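Local atomic coordinates of endoglucanase (Clostridium thermocellum, PDB entry 2E4T), a protein that probably hydrolyses internal beta-1,4-glucosidic bonds of cellulose and xyloglucan through this family 44 glycoside hydrolase module, one part of a longer modular enzyme. Residues Y435-G440 / K445-L450; G415-T420 / A509-L514. All coordinates share one frame; numbering follows the deposited sequence.

Contact 1. Residues Y435-G440 / K445-L450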
loop_
_atom_site.group_PDB
_atom_site.type_symbol
_atom_site.label_atom_id
_atom_site.label_comp_id
_atom_site.label_asym_id
_atom_site.label_seq_id
_atom_site.Cartn_x
_atom_site.Cartn_y
_atom_site.Cartn_z
ATOM N N TYR A 435 11.537 -11.918 -11.451
ATOM C CA TYR A 435 10.291 -12.486 -10.957
ATOM C C TYR A 435 9.576 -13.152 -12.106
ATOM O O TYR A 435 9.536 -12.605 -13.209
ATOM C CB TYR A 435 9.360 -11.362 -10.375
ATOM C CG TYR A 435 10.075 -10.574 -9.324
ATOM C CD1 TYR A 435 10.192 -11.072 -8.018
ATOM C CD2 TYR A 435 10.748 -9.367 -9.613
ATOM C CE1 TYR A 435 10.919 -10.414 -7.056
ATOM C CE2 TYR A 435 11.498 -8.706 -8.668
ATOM C CZ TYR A 435 11.612 -9.246 -7.400
ATOM O OH TYR A 435 12.392 -8.661 -6.408
ATOM N N ALA A 436 8.961 -14.320 -11.859
ATOM C CA ALA A 436 8.295 -15.040 -12.928
ATOM C C ALA A 436 6.859 -15.405 -12.484
ATOM O O ALA A 436 6.601 -15.608 -11.293
ATOM C CB ALA A 436 9.049 -16.318 -13.306
ATOM N N SER A 437 5.985 -15.468 -13.493
ATOM C CA SER A 437 4.611 -15.821 -13.198
ATOM C C SER A 437 3.976 -16.458 -14.436
ATOM O O SER A 437 4.421 -16.327 -15.582
ATOM C CB SER A 437 3.792 -14.578 -12.821
ATOM O OG SER A 437 3.798 -13.642 -13.901
ATOM N N ILE A 438 2.870 -17.148 -14.135
ATOM C CA ILE A 438 1.981 -17.734 -15.151
ATOM C C ILE A 438 0.564 -17.224 -14.862
ATOM O O ILE A 438 0.316 -16.484 -13.913
ATOM C CB ILE A 438 2.083 -19.277 -15.155
ATOM C CG1 ILE A 438 1.578 -19.863 -13.835
ATOM C CG2 ILE A 438 3.511 -19.680 -15.505
ATOM C CD1 ILE A 438 1.591 -21.408 -13.803
ATOM N N VAL A 439 -0.401 -17.658 -15.696
ATOM C CA VAL A 439 -1.779 -17.241 -15.575
ATOM C C VAL A 439 -2.582 -18.416 -15.027
ATOM O O VAL A 439 -2.691 -19.465 -15.689
ATOM C CB VAL A 439 -2.339 -16.769 -16.898
ATOM C CG1 VAL A 439 -3.808 -16.331 -16.755
ATOM C CG2 VAL A 439 -1.464 -15.636 -17.470
ATOM N N GLY A 440 -3.131 -18.268 -13.827
ATOM C CA GLY A 440 -3.879 -19.372 -13.234
ATOM C C GLY A 440 -2.972 -20.541 -12.987
ATOM O O GLY A 440 -1.931 -20.399 -12.322
ATOM N N LYS A 445 1.913 -19.311 -21.211
ATOM C CA LYS A 445 2.629 -18.024 -21.310
ATOM C C LYS A 445 3.336 -17.802 -19.984
ATOM O O LYS A 445 2.735 -17.823 -18.911
ATOM C CB LYS A 445 1.670 -16.892 -21.602
ATOM C CG LYS A 445 0.946 -17.061 -22.922
ATOM C CD LYS A 445 0.345 -15.747 -23.423
ATOM C CE LYS A 445 -0.379 -15.899 -24.785
ATOM N NZ LYS A 445 -1.168 -14.651 -25.042
ATOM N N LEU A 446 4.643 -17.622 -20.108
ATOM C CA LEU A 446 5.496 -17.396 -18.930
ATOM C C LEU A 446 5.967 -15.949 -18.961
ATOM O O LEU A 446 6.596 -15.508 -19.933
ATOM C CB LEU A 446 6.681 -18.359 -18.966
ATOM C CG LEU A 446 7.759 -18.144 -17.916
ATOM C CD1 LEU A 446 7.170 -18.289 -16.470
ATOM C CD2 LEU A 446 8.886 -19.146 -18.113
ATOM N N HIS A 447 5.626 -15.215 -17.908
ATOM C CA HIS A 447 6.000 -13.824 -17.755
ATOM C C HIS A 447 7.200 -13.674 -16.845
ATOM O O HIS A 447 7.235 -14.306 -15.782
ATOM C CB HIS A 447 4.815 -13.063 -17.113
ATOM C CG HIS A 447 3.642 -12.952 -18.010
ATOM N ND1 HIS A 447 3.375 -11.806 -18.707
ATOM C CD2 HIS A 447 2.676 -13.848 -18.329
ATOM C CE1 HIS A 447 2.274 -12.008 -19.433
ATOM N NE2 HIS A 447 1.826 -13.241 -19.219
ATOM N N ILE A 448 8.173 -12.836 -17.257
ATOM C CA ILE A 448 9.352 -12.630 -16.463
ATOM C C ILE A 448 9.624 -11.131 -16.370
ATOM O O ILE A 448 9.764 -10.458 -17.406
ATOM C CB ILE A 448 10.615 -13.320 -17.068
ATOM C CG1 ILE A 448 10.358 -14.816 -17.276
ATOM C CG2 ILE A 448 11.817 -13.071 -16.191
ATOM C CD1 ILE A 448 11.405 -15.474 -18.182
ATOM N N ILE A 449 9.722 -10.602 -15.151
ATOM C CA ILE A 449 10.238 -9.237 -14.944
ATOM C C ILE A 449 11.701 -9.387 -14.609
ATOM O O ILE A 449 12.092 -10.136 -13.696
ATOM C CB ILE A 449 9.522 -8.549 -13.710
ATOM C CG1 ILE A 449 8.031 -8.367 -13.936
ATOM C CG2 ILE A 449 10.196 -7.254 -13.408
ATOM C CD1 ILE A 449 7.735 -7.493 -15.061
ATOM N N LEU A 450 12.548 -8.715 -15.402
ATOM C CA LEU A 450 13.993 -8.843 -15.308
ATOM C C LEU A 450 14.579 -7.438 -15.119
ATOM O O LEU A 450 14.375 -6.574 -15.987
ATOM C CB LEU A 450 14.544 -9.479 -16.602
ATOM C CG LEU A 450 16.059 -9.590 -16.663
ATOM C CD1 LEU A 450 16.626 -10.522 -15.595
ATOM C CD2 LEU A 450 16.425 -10.106 -18.072
HETATM O O HOH W 1 0.160 -18.537 -18.741
#
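Ser437 and His447 face each other on one side of a beta hairpin, with Tyr435 and Ile449 as the next pair on the same face. Ser437 turns its hydroxyl to lie between its own backbone N and carbonyl carbon (chi1 60°). OG then rests against the CB of His447, 3.4 Å away, and also takes a weak hydrogen bond from Gly418 N. The imidazole is swung back beside its own backbone N, with its edge near Ser437 O. Val439 CG2 approaches that ring obliquely. His447 ND1 is hydrogen-bonded outside the hairpin, to NE2 of His511. Next along this face, the ring of Tyr435 meets Ile449 edge-on, with CD2 4.4 Å from CB. Its hydroxyl reaches on to Asp376. On the other face Leu446 does most of the touching. Its CD1 lies 3.5 Å from Ser437 O, 4.0 Å from Ile438 CG2 and 4.2 Å from Ala436 CB. The side chains of Ile438 and Leu446 cross at a slant. The small Ala436 sits opposite Ile448 in a non-hydrogen-bonded pair.

Tyr435 with Ile449 and Ser437 with His447 are the antiparallel hydrogen-bonded pairs. Each makes two backbone bonds; His447 N to Ser437 O is 2.8 Å long, at 166° on the hydrogen. Between them, the CA of Ala436 points its hydrogen at His447 O, 3.1 Å away. Beyond the last pair the strands part, and water 1 bridges Val439 N and Lys445 O.

The hairpin is formed by strands 432-439 and 442-452 in the middle of the beta domain's large sheet. Strand 420-426 pairs with its first arm and strand 508-514 with its second. Strand 459-466 packs on the Leu446 and Ile448 face, and Phe417 covers the side of Ser437, His447 and Ile449.

Contact 2. Residues G415-T420 / A509-L514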
loop_
_atom_site.group_PDB
_atom_site.type_symbol
_atom_site.label_atom_id
_atom_site.label_comp_id
_atom_site.label_asym_id
_atom_site.label_seq_id
_atom_site.Cartn_x
_atom_site.Cartn_y
_atom_site.Cartn_z
ATOM N N GLY A 415 -2.107 -5.714 -21.366
ATOM C CA GLY A 415 -1.244 -6.852 -21.059
ATOM C C GLY A 415 -0.711 -6.705 -19.651
ATOM O O GLY A 415 -0.267 -5.614 -19.249
ATOM N N LYS A 416 -0.672 -7.811 -18.899
ATOM C CA LYS A 416 -0.284 -7.735 -17.487
ATOM C C LYS A 416 0.551 -8.940 -17.091
ATOM O O LYS A 416 0.512 -10.012 -17.718
ATOM C CB LYS A 416 -1.494 -7.577 -16.575
ATOM C CG LYS A 416 -2.473 -8.707 -16.663
ATOM C CD LYS A 416 -3.748 -8.405 -15.782
ATOM C CE LYS A 416 -4.709 -9.501 -15.758
ATOM N NZ LYS A 416 -5.949 -9.174 -15.008
ATOM N N PHE A 417 1.341 -8.744 -16.041
ATOM C CA PHE A 417 2.071 -9.834 -15.406
ATOM C C PHE A 417 1.083 -10.925 -14.997
ATOM O O PHE A 417 -0.106 -10.676 -14.738
ATOM C CB PHE A 417 2.816 -9.276 -14.194
ATOM C CG PHE A 417 3.899 -10.156 -13.640
ATOM C CD1 PHE A 417 5.010 -10.513 -14.429
ATOM C CD2 PHE A 417 3.894 -10.569 -12.304
ATOM C CE1 PHE A 417 6.048 -11.275 -13.879
ATOM C CE2 PHE A 417 4.922 -11.311 -11.758
ATOM C CZ PHE A 417 6.022 -11.672 -12.547
ATOM N N GLY A 418 1.561 -12.182 -14.978
ATOM C CA GLY A 418 0.714 -13.280 -14.528
ATOM C C GLY A 418 0.287 -13.107 -13.082
ATOM O O GLY A 418 0.871 -12.332 -12.300
ATOM N N ASP A 419 -0.738 -13.897 -12.712
ATOM C CA ASP A 419 -1.305 -13.880 -11.374
ATOM C C ASP A 419 -0.865 -15.034 -10.495
ATOM O O ASP A 419 -1.314 -15.111 -9.338
ATOM C CB ASP A 419 -2.833 -13.738 -11.408
ATOM C CG ASP A 419 -3.510 -14.887 -12.096
ATOM O OD1 ASP A 419 -2.840 -15.769 -12.655
ATOM O OD2 ASP A 419 -4.778 -14.936 -12.021
ATOM N N THR A 420 0.004 -15.924 -10.984
ATOM C CA THR A 420 0.534 -17.017 -10.175
ATOM C C THR A 420 2.060 -16.939 -10.234
ATOM O O THR A 420 2.667 -17.116 -11.310
ATOM C CB THR A 420 0.037 -18.364 -10.714
ATOM O OG1 THR A 420 -1.377 -18.391 -10.562
ATOM C CG2 THR A 420 0.659 -19.537 -9.935
ATOM N N ALA A 509 14.694 -2.112 -17.046
ATOM C CA ALA A 509 13.653 -2.968 -16.530
ATOM C C ALA A 509 12.889 -3.560 -17.690
ATOM O O ALA A 509 12.372 -2.821 -18.531
ATOM C CB ALA A 509 12.680 -2.170 -15.644
ATOM N N CYS A 510 12.793 -4.900 -17.747
ATOM C CA CYS A 510 12.137 -5.572 -18.832
ATOM C C CYS A 510 11.033 -6.514 -18.339
ATOM O O CYS A 510 11.081 -7.035 -17.228
ATOM C CB CYS A 510 13.176 -6.613 -19.488
ATOM S SG CYS A 510 14.724 -5.931 -20.053
ATOM N N HIS A 511 10.064 -6.703 -19.241
ATOM C CA HIS A 511 9.009 -7.722 -19.056
ATOM C C HIS A 511 9.081 -8.594 -20.314
ATOM O O HIS A 511 8.861 -8.118 -21.427
ATOM C CB HIS A 511 7.646 -7.025 -18.942
ATOM C CG HIS A 511 6.527 -7.941 -18.551
ATOM N ND1 HIS A 511 5.440 -7.470 -17.856
ATOM C CD2 HIS A 511 6.241 -9.264 -18.812
ATOM C CE1 HIS A 511 4.561 -8.466 -17.708
ATOM N NE2 HIS A 511 5.009 -9.575 -18.261
ATOM N N ILE A 512 9.417 -9.876 -20.077
ATOM C CA ILE A 512 9.550 -10.858 -21.155
ATOM C C ILE A 512 8.298 -11.757 -21.079
ATOM O O ILE A 512 7.907 -12.184 -19.992
ATOM C CB ILE A 512 10.805 -11.715 -20.947
ATOM C CG1 ILE A 512 12.055 -10.835 -20.873
ATOM C CG2 ILE A 512 10.913 -12.789 -22.038
ATOM C CD1 ILE A 512 13.314 -11.601 -20.436
ATOM N N VAL A 513 7.689 -12.043 -22.248
ATOM C CA VAL A 513 6.516 -12.906 -22.302
ATOM C C VAL A 513 6.857 -14.045 -23.261
ATOM O O VAL A 513 6.966 -13.850 -24.475
ATOM C CB VAL A 513 5.274 -12.160 -22.785
ATOM C CG1 VAL A 513 4.049 -13.103 -22.722
ATOM C CG2 VAL A 513 5.028 -10.872 -21.956
ATOM N N LEU A 514 7.097 -15.230 -22.673
ATOM C CA LEU A 514 7.459 -16.421 -23.425
ATOM C C LEU A 514 6.246 -17.215 -23.782
ATOM O O LEU A 514 5.353 -17.435 -22.972
ATOM C CB LEU A 514 8.400 -17.268 -22.614
ATOM C CG LEU A 514 9.790 -16.696 -22.400
ATOM C CD1 LEU A 514 10.422 -17.248 -21.187
ATOM C CD2 LEU A 514 10.669 -17.008 -23.657
#
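With chi1 at -171°, His511 extends its imidazole away from its own backbone N and out from the strand toward residues 416 and 417. Phe417 has a similar first torsion, -164°, which lays its ring beside its own carbonyl carbon and brings CD1 up to the histidine. The two rings form an offset edge-to-face pair. The edge of Phe417 is directed at the face of His511, with centroids 5.7 Å apart and planes at 77°. The closest ring atoms are Phe417 CD1 and His511 CE1, at 3.9 Å, and NE2 is equally near CD1.

The tip of the imidazole also meets backbone. His511 CE1 lies 3.6 Å from Phe417 N, which sits at the edge of the imidazole and in its plane. Phe417 CA is close by, and Lys416 C is 4.1 Å from His511 CE1. No hydrogen bond links the two segments. The contact is small, and His511 and Phe417 carry nearly all of it.

Both rings have further aromatic neighbours. Phe417 makes an edge-to-face contact with Tyr407, and the ring of Tyr410 meets His511. Ile449 touches both rings from the adjacent strand. The contact thus fastens the irregular segment 415-420 to the face of the sheet that looks toward helix 398-408.

Both imidazole nitrogens of this buried histidine are satisfied, ND1 by Leu406 O and NE2 by His447 ND1. A carbonyl oxygen can only accept, so ND1 probably carries a proton. A neutral ring that accepts at NE2 from His447 is one arrangement consistent with this. These two bonds fix the rotation of the ring and so set the face that Phe417 meets.

In the fold
From the N terminus, strand 8-22 enters the beta domain's sheet before the chain builds the eight-stranded TIM-like barrel. After helix 398-408 it returns through 415-420, the first half of contact 2. Strand 420-426 follows, then the hairpin of contact 1, which closes a short connection, with four residues between its segments. The chain reaches 509-514 much later, and contact 2 closes a loop of 88 residues with contact 1 wholly within it. Their centres lie about 5 Å apart. Backbone pairing of Ile448 with Ile512 and a Gly440 O to Thr420 OG1 bond join them directly. Together they tie segment 415-420, in the loop after helix 398-408, to strands 432-439, 442-452 and 508-514.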